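Local coordinates for sensor protein DivL (Caulobacter crescentus, PDB 4Q20) that acts as a membrane-bound kinase of the histidine kinase family required for cell division and growth, phosphorylating the cell-cycle regulator CtrA, at residues I114-L119 against V188-S193. Sequence-based numbering, arbitrary orientation.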
ATOM      1  N   ILE A 114     -18.951 -15.857  21.905  1.00114.37           N
ATOM      2  CA  ILE A 114     -17.685 -15.159  22.160  1.00110.91           C
ATOM      3  C   ILE A 114     -17.531 -14.860  23.652  1.00116.07           C
ATOM      4  O   ILE A 114     -18.372 -14.179  24.224  1.00116.12           O
ATOM      5  CB  ILE A 114     -17.592 -13.830  21.322  1.00107.55           C
ATOM      6  CG1 ILE A 114     -18.019 -13.982  19.841  1.00107.06           C
ATOM      7  CG2 ILE A 114     -16.253 -13.091  21.486  1.00105.03           C
ATOM      8  CD1 ILE A 114     -17.211 -14.954  18.986  1.00120.36           C
ATOM      9  N   ARG A 115     -16.440 -15.319  24.268  1.00113.79           N
ATOM     10  CA  ARG A 115     -16.171 -14.990  25.660  1.00113.45           C
ATOM     11  C   ARG A 115     -15.470 -13.646  25.632  1.00109.87           C
ATOM     12  O   ARG A 115     -14.415 -13.521  25.016  1.00109.16           O
ATOM     13  CB  ARG A 115     -15.351 -16.097  26.361  1.00119.30           C
ATOM     14  CG  ARG A 115     -15.282 -15.940  27.885  1.00130.24           C
ATOM     15  CD  ARG A 115     -14.887 -17.224  28.596  1.00142.00           C
ATOM     16  NE  ARG A 115     -16.012 -18.152  28.722  1.00152.50           N
ATOM     17  CZ  ARG A 115     -16.112 -19.308  28.071  1.00172.01           C
ATOM     18  NH1 ARG A 115     -15.147 -19.701  27.248  1.00160.54           N
ATOM     19  NH2 ARG A 115     -17.172 -20.086  28.246  1.00160.66           N
ATOM     20  N   VAL A 116     -16.095 -12.625  26.216  1.00101.40           N
ATOM     21  CA  VAL A 116     -15.586 -11.247  26.213  1.00 97.24           C
ATOM     22  C   VAL A 116     -14.177 -11.140  26.876  1.00104.73           C
ATOM     23  O   VAL A 116     -13.321 -10.394  26.378  1.00101.96           O
ATOM     24  CB  VAL A 116     -16.606 -10.269  26.862  1.00 98.88           C
ATOM     25  CG1 VAL A 116     -16.087  -8.846  26.858  1.00 94.58           C
ATOM     26  CG2 VAL A 116     -17.958 -10.337  26.166  1.00 97.56           C
ATOM     27  N   SER A 117     -13.948 -11.882  27.971  1.00108.35           N
ATOM     28  CA  SER A 117     -12.681 -11.902  28.715  1.00111.87           C
ATOM     29  C   SER A 117     -11.481 -12.230  27.799  1.00117.99           C
ATOM     30  O   SER A 117     -10.469 -11.517  27.834  1.00116.58           O
ATOM     31  CB  SER A 117     -12.753 -12.912  29.859  1.00122.12           C
ATOM     32  OG  SER A 117     -13.936 -12.749  30.625  1.00135.76           O
ATOM     33  N   ASP A 118     -11.619 -13.274  26.954  1.00117.07           N
ATOM     34  CA  ASP A 118     -10.551 -13.690  26.052  1.00119.00           C
ATOM     35  C   ASP A 118     -10.349 -12.679  24.925  1.00115.96           C
ATOM     36  O   ASP A 118      -9.201 -12.379  24.588  1.00115.80           O
ATOM     37  CB  ASP A 118     -10.757 -15.124  25.504  1.00127.00           C
ATOM     38  CG  ASP A 118     -11.980 -15.444  24.644  1.00146.73           C
ATOM     39  OD1 ASP A 118     -12.287 -14.651  23.718  1.00143.03           O
ATOM     40  OD2 ASP A 118     -12.505 -16.586  24.761  1.00161.67           O
ATOM     41  N   LEU A 119     -11.464 -12.128  24.383  1.00106.19           N
ATOM     42  CA  LEU A 119     -11.501 -11.143  23.309  1.00100.19           C
ATOM     43  C   LEU A 119     -10.674  -9.887  23.690  1.00100.60           C
ATOM     44  O   LEU A 119      -9.879  -9.399  22.875  1.00 99.14           O
ATOM     45  CB  LEU A 119     -12.976 -10.788  23.035  1.00 97.72           C
ATOM     46  CG  LEU A 119     -13.314  -9.931  21.799  1.00 97.57           C
ATOM     47  CD1 LEU A 119     -13.373 -10.775  20.540  1.00 98.48           C
ATOM     48  CD2 LEU A 119     -14.637  -9.235  21.983  1.00 95.88           C
ATOM     49  N   VAL A 188     -24.078  -5.317  26.248  1.00 84.80           N
ATOM     50  CA  VAL A 188     -22.686  -5.448  26.625  1.00 84.86           C
ATOM     51  C   VAL A 188     -21.979  -4.263  25.988  1.00 86.82           C
ATOM     52  O   VAL A 188     -22.193  -3.982  24.813  1.00 86.31           O
ATOM     53  CB  VAL A 188     -22.066  -6.831  26.284  1.00 90.66           C
ATOM     54  CG1 VAL A 188     -20.535  -6.776  26.215  1.00 88.79           C
ATOM     55  CG2 VAL A 188     -22.510  -7.867  27.309  1.00 95.20           C
ATOM     56  N   ARG A 189     -21.201  -3.531  26.776  1.00 84.29           N
ATOM     57  CA  ARG A 189     -20.456  -2.386  26.274  1.00 82.04           C
ATOM     58  C   ARG A 189     -18.955  -2.615  26.410  1.00 87.65           C
ATOM     59  O   ARG A 189     -18.468  -2.932  27.492  1.00 91.58           O
ATOM     60  CB  ARG A 189     -20.895  -1.058  26.930  1.00 82.52           C
ATOM     61  CG  ARG A 189     -20.755  -0.952  28.447  1.00 95.95           C
ATOM     62  CD  ARG A 189     -21.287   0.377  28.954  1.00104.97           C
ATOM     63  NE  ARG A 189     -20.375   1.494  28.687  1.00105.26           N
ATOM     64  CZ  ARG A 189     -20.752   2.768  28.639  1.00125.29           C
ATOM     65  NH1 ARG A 189     -22.026   3.099  28.829  1.00117.02           N
ATOM     66  NH2 ARG A 189     -19.863   3.718  28.391  1.00116.70           N
ATOM     67  N   LEU A 190     -18.233  -2.476  25.299  1.00 82.11           N
ATOM     68  CA  LEU A 190     -16.777  -2.614  25.246  1.00 82.70           C
ATOM     69  C   LEU A 190     -16.170  -1.217  25.225  1.00 88.17           C
ATOM     70  O   LEU A 190     -16.495  -0.431  24.337  1.00 88.79           O
ATOM     71  CB  LEU A 190     -16.343  -3.439  24.007  1.00 81.69           C
ATOM     72  CG  LEU A 190     -17.061  -4.786  23.782  1.00 87.41           C
ATOM     73  CD1 LEU A 190     -16.719  -5.362  22.449  1.00 87.98           C
ATOM     74  CD2 LEU A 190     -16.743  -5.792  24.867  1.00 89.84           C
ATOM     75  N   ASP A 191     -15.345  -0.877  26.216  1.00 84.62           N
ATOM     76  CA  ASP A 191     -14.752   0.461  26.264  1.00 83.83           C
ATOM     77  C   ASP A 191     -13.249   0.427  26.024  1.00 85.99           C
ATOM     78  O   ASP A 191     -12.577  -0.522  26.422  1.00 88.12           O
ATOM     79  CB  ASP A 191     -15.041   1.158  27.607  1.00 88.60           C
ATOM     80  CG  ASP A 191     -16.492   1.134  28.053  1.00107.89           C
ATOM     81  OD1 ASP A 191     -17.232   2.077  27.697  1.00107.76           O
ATOM     82  OD2 ASP A 191     -16.872   0.197  28.825  1.00120.65           O
ATOM     83  N   VAL A 192     -12.724   1.449  25.347  1.00 79.65           N
ATOM     84  CA  VAL A 192     -11.290   1.600  25.099  1.00 79.78           C
ATOM     85  C   VAL A 192     -10.968   3.047  25.480  1.00 86.46           C
ATOM     86  O   VAL A 192     -11.209   3.996  24.721  1.00 85.56           O
ATOM     87  CB  VAL A 192     -10.795   1.191  23.677  1.00 80.48           C
ATOM     88  CG1 VAL A 192      -9.298   1.444  23.535  1.00 81.50           C
ATOM     89  CG2 VAL A 192     -11.118  -0.270  23.379  1.00 79.73           C
ATOM     90  N   SER A 193     -10.508   3.201  26.718  1.00 86.49           N
ATOM     91  CA  SER A 193     -10.181   4.478  27.341  1.00 87.06           C
ATOM     92  C   SER A 193      -8.691   4.785  27.174  1.00 90.58           C
ATOM     93  O   SER A 193      -7.868   3.875  27.123  1.00 89.87           O
ATOM     94  CB  SER A 193     -10.564   4.434  28.812  1.00 91.79           C
ATOM     95  OG  SER A 193      -9.939   5.486  29.527  1.00109.98           O
TER
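With chi1 of V116 at -180°, its CG1 stands anti to the backbone N and its CG2 anti to the carbonyl carbon; on the opposing strand, L190 has CG anti to its own carbonyl carbon (chi1 -50°). These settings, with chi2 of L190 at 170°, bring V116 CG1 to within 3.7 Å of L190 CD2, the closest approach between 114-119 and 188-193. The two side chains meet obliquely, one methyl against one methyl. Each residue then uses its other branch: V116 CG2 faces V188 CG1 at 4.4 Å, and L190 CD1 faces L119 CD2, also at 4.4 Å. V116 and L190 thus each have two partners, and V188 and L119 close the ends of a chain of four aliphatic groups. The link is purely apolar and small, with 124 Å² buried in total, and the nearest pair of CA atoms, those of V116 and L190, is 8.8 Å apart, so side chains alone fill the gap.

The alternation of the strand explains the selection. V188 and L190 point toward the helix, whereas R189 and D191 lie on the other side, where R189 NH2 donates to the syn lone pair of D191 OD1 at 3.2 Å, almost in the guanidinium plane. D191 OD1 is also hydrogen-bonded to T250 OG1 of strand 247-254. On the helix, V116 and L119 are one turn apart, and R115 occupies the N-cap position. A181 and I149 add to the apolar surroundings of V116, while L156 and L160 of helix 153-170 touch L119. Geometrically, this is the first turn of helix 116-133 laid on the inner face of the mixed sheet, the alpha/beta sandwich packing of the GHKL ATP-binding domain of histidine kinases.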